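Local coordinates for amyloid beta A4 protein-binding family B member 1 (Homo sapiens, PDB 2HO2) that binds polyproline peptides such as that of hMena through its WW domain, and is probably an adaptor that also binds the amyloid precursor protein, at residues 8-13 with 17-22. Residues are numbered along the deposited sequence; the frame is centred on the assembly and turned at random. Where two conformers were deposited one is given.
Sequences WMRVQD and TYYWHI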
# COMPACT_ATOMS: atom_id res chain seq x y z
N TRP A 8 -2.44 6.93 -1.55
CA TRP A 8 -1.62 5.71 -1.61
C TRP A 8 -0.35 5.87 -0.82
O TRP A 8 0.32 6.91 -0.84
CB TRP A 8 -1.30 5.40 -3.06
CG TRP A 8 -2.41 4.90 -3.86
CD1 TRP A 8 -3.21 5.61 -4.72
CD2 TRP A 8 -2.83 3.55 -3.97
NE1 TRP A 8 -4.10 4.79 -5.34
CE2 TRP A 8 -3.87 3.51 -4.92
CE3 TRP A 8 -2.41 2.35 -3.39
CZ2 TRP A 8 -4.49 2.34 -5.26
CZ3 TRP A 8 -3.06 1.16 -3.73
CH2 TRP A 8 -4.08 1.18 -4.68
N MET A 9 0.04 4.77 -0.19
CA MET A 9 1.35 4.66 0.43
C MET A 9 2.00 3.34 0.08
O MET A 9 1.40 2.31 -0.15
CB MET A 9 1.31 4.78 1.96
CG MET A 9 0.53 5.95 2.47
SD MET A 9 0.86 6.51 4.15
CE MET A 9 0.17 8.16 4.03
N ARG A 10 3.29 3.41 0.02
CA ARG A 10 4.15 2.27 -0.19
C ARG A 10 4.45 1.56 1.13
O ARG A 10 4.82 2.18 2.12
CB ARG A 10 5.47 2.80 -0.83
CG ARG A 10 6.21 1.93 -1.60
CD ARG A 10 7.43 2.74 -2.22
NE ARG A 10 7.20 3.35 -3.54
CZ ARG A 10 7.01 4.65 -3.79
NH1 ARG A 10 6.95 5.59 -2.85
NH2 ARG A 10 6.82 5.00 -5.05
N VAL A 11 4.27 0.26 1.15
CA VAL A 11 4.51 -0.60 2.32
C VAL A 11 5.61 -1.58 1.97
O VAL A 11 5.55 -2.23 0.95
CB VAL A 11 3.22 -1.34 2.74
CG1 VAL A 11 3.48 -2.16 3.98
CG2 VAL A 11 2.08 -0.31 2.95
N GLN A 12 6.64 -1.71 2.80
CA GLN A 12 7.66 -2.79 2.57
C GLN A 12 7.40 -4.11 3.34
O GLN A 12 7.02 -4.13 4.51
CB GLN A 12 9.07 -2.31 2.81
CG GLN A 12 9.33 -0.95 2.10
CD GLN A 12 10.85 -0.66 1.84
OE1 GLN A 12 11.72 -1.52 2.01
NE2 GLN A 12 11.14 0.57 1.41
N ASP A 13 7.44 -5.28 2.69
CA ASP A 13 7.42 -6.48 3.53
C ASP A 13 8.60 -7.31 3.09
O ASP A 13 9.39 -6.80 2.32
CB ASP A 13 6.09 -7.20 3.54
CG ASP A 13 5.83 -8.00 2.30
OD1 ASP A 13 6.64 -7.97 1.36
OD2 ASP A 13 4.81 -8.72 2.33
N THR A 17 7.87 -4.64 -1.97
CA THR A 17 7.08 -3.46 -1.70
C THR A 17 5.73 -3.58 -2.32
O THR A 17 5.63 -3.97 -3.50
CB THR A 17 7.84 -2.32 -2.31
OG1 THR A 17 9.13 -2.25 -1.64
CG2 THR A 17 7.06 -1.04 -2.28
N TYR A 18 4.67 -3.26 -1.57
CA TYR A 18 3.35 -3.18 -2.12
C TYR A 18 2.75 -1.83 -1.78
O TYR A 18 3.39 -0.98 -1.19
CB TYR A 18 2.48 -4.34 -1.64
CG TYR A 18 2.17 -4.39 -0.16
CD1 TYR A 18 3.06 -4.93 0.74
CD2 TYR A 18 0.97 -3.90 0.32
CE1 TYR A 18 2.75 -5.05 2.07
CE2 TYR A 18 0.63 -4.04 1.62
CZ TYR A 18 1.52 -4.62 2.51
OH TYR A 18 1.22 -4.77 3.86
N TYR A 19 1.49 -1.67 -2.18
CA TYR A 19 0.82 -0.37 -2.09
C TYR A 19 -0.50 -0.49 -1.36
O TYR A 19 -1.24 -1.44 -1.57
CB TYR A 19 0.64 0.20 -3.48
CG TYR A 19 1.93 0.31 -4.23
CD1 TYR A 19 2.75 1.39 -4.10
CD2 TYR A 19 2.39 -0.75 -5.00
CE1 TYR A 19 3.97 1.43 -4.72
CE2 TYR A 19 3.65 -0.72 -5.60
CZ TYR A 19 4.43 0.38 -5.47
OH TYR A 19 5.65 0.45 -6.11
N TRP A 20 -0.77 0.49 -0.52
CA TRP A 20 -1.96 0.58 0.31
C TRP A 20 -2.71 1.87 0.04
O TRP A 20 -2.12 2.98 0.11
CB TRP A 20 -1.51 0.53 1.78
CG TRP A 20 -2.55 0.79 2.81
CD1 TRP A 20 -3.90 0.62 2.76
CD2 TRP A 20 -2.27 1.36 4.08
NE1 TRP A 20 -4.47 0.99 3.97
CE2 TRP A 20 -3.49 1.49 4.77
CE3 TRP A 20 -1.11 1.81 4.68
CZ2 TRP A 20 -3.58 2.02 6.06
CZ3 TRP A 20 -1.21 2.34 5.98
CH2 TRP A 20 -2.42 2.42 6.63
N HIS A 21 -3.97 1.72 -0.32
CA HIS A 21 -4.84 2.89 -0.58
C HIS A 21 -5.58 3.14 0.71
O HIS A 21 -6.47 2.40 1.10
CB HIS A 21 -5.80 2.58 -1.68
CG HIS A 21 -6.64 3.74 -2.08
ND1 HIS A 21 -8.01 3.74 -1.91
CD2 HIS A 21 -6.30 4.91 -2.66
CE1 HIS A 21 -8.47 4.87 -2.39
NE2 HIS A 21 -7.46 5.61 -2.83
N ILE A 22 -5.19 4.20 1.39
CA ILE A 22 -5.74 4.49 2.73
C ILE A 22 -7.26 4.64 2.76
O ILE A 22 -7.90 4.12 3.63
CB ILE A 22 -5.08 5.74 3.33
CG1 ILE A 22 -3.83 5.32 4.12
CG2 ILE A 22 -6.07 6.51 4.24
CD1 ILE A 22 -2.72 4.72 3.24
O HOH W 1 8.16 1.77 -5.83
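Trp8 lays its indole over His21: CB of His21 sits 3.5 Å from the centroid of the six-membered ring, almost on the ring normal, a CH-pi contact. The imidazole itself leans at 49° to the indole, with His21 CD2 3.5 Å from Trp8 NE1, while His21 ND1 is held by Thr24. With CG anti to its own carbonyl carbon (chi1 -73°), Trp8 also swings CE3 to within 3.7 Å of Tyr19 CB; Pro32 packs on the same indole. Tyr19 touches Pro32 too, so the three make the hydrophobic buckle characteristic of WW domains. Without the indole, as with an alanine here, His21 CB would probably lose its aromatic face, Tyr19 CB an apolar neighbour, and a gap would open beside Pro32. Further along this face, Tyr19 and Arg10 run side by side, and one water joins Arg10 NE to Tyr19 OH; the guanidinium goes on to a salt bridge with Asp3.

The two strands form the first hairpin of the three-stranded antiparallel WW fold, with Met9–Trp20 and Val11–Tyr18 as its hydrogen-bonded pairs; Val11 N to Tyr18 O, at 2.8 Å, is practically straight.

The opposite face meets the bound peptide. Tyr18 takes the crowded position between backbone N and carbonyl carbon (chi1 65°), which folds its ring back over Val11, whose CB lies 3.8 Å from the ring centroid. Val11 CG1 reaches Tyr18 CZ, and the phenol OH hydrogen-bonds the peptide backbone. Val11 CG2 touches Trp20 CB at 3.9 Å; Val11, Tyr18 and Trp20 all pack on apolar peptide side chains.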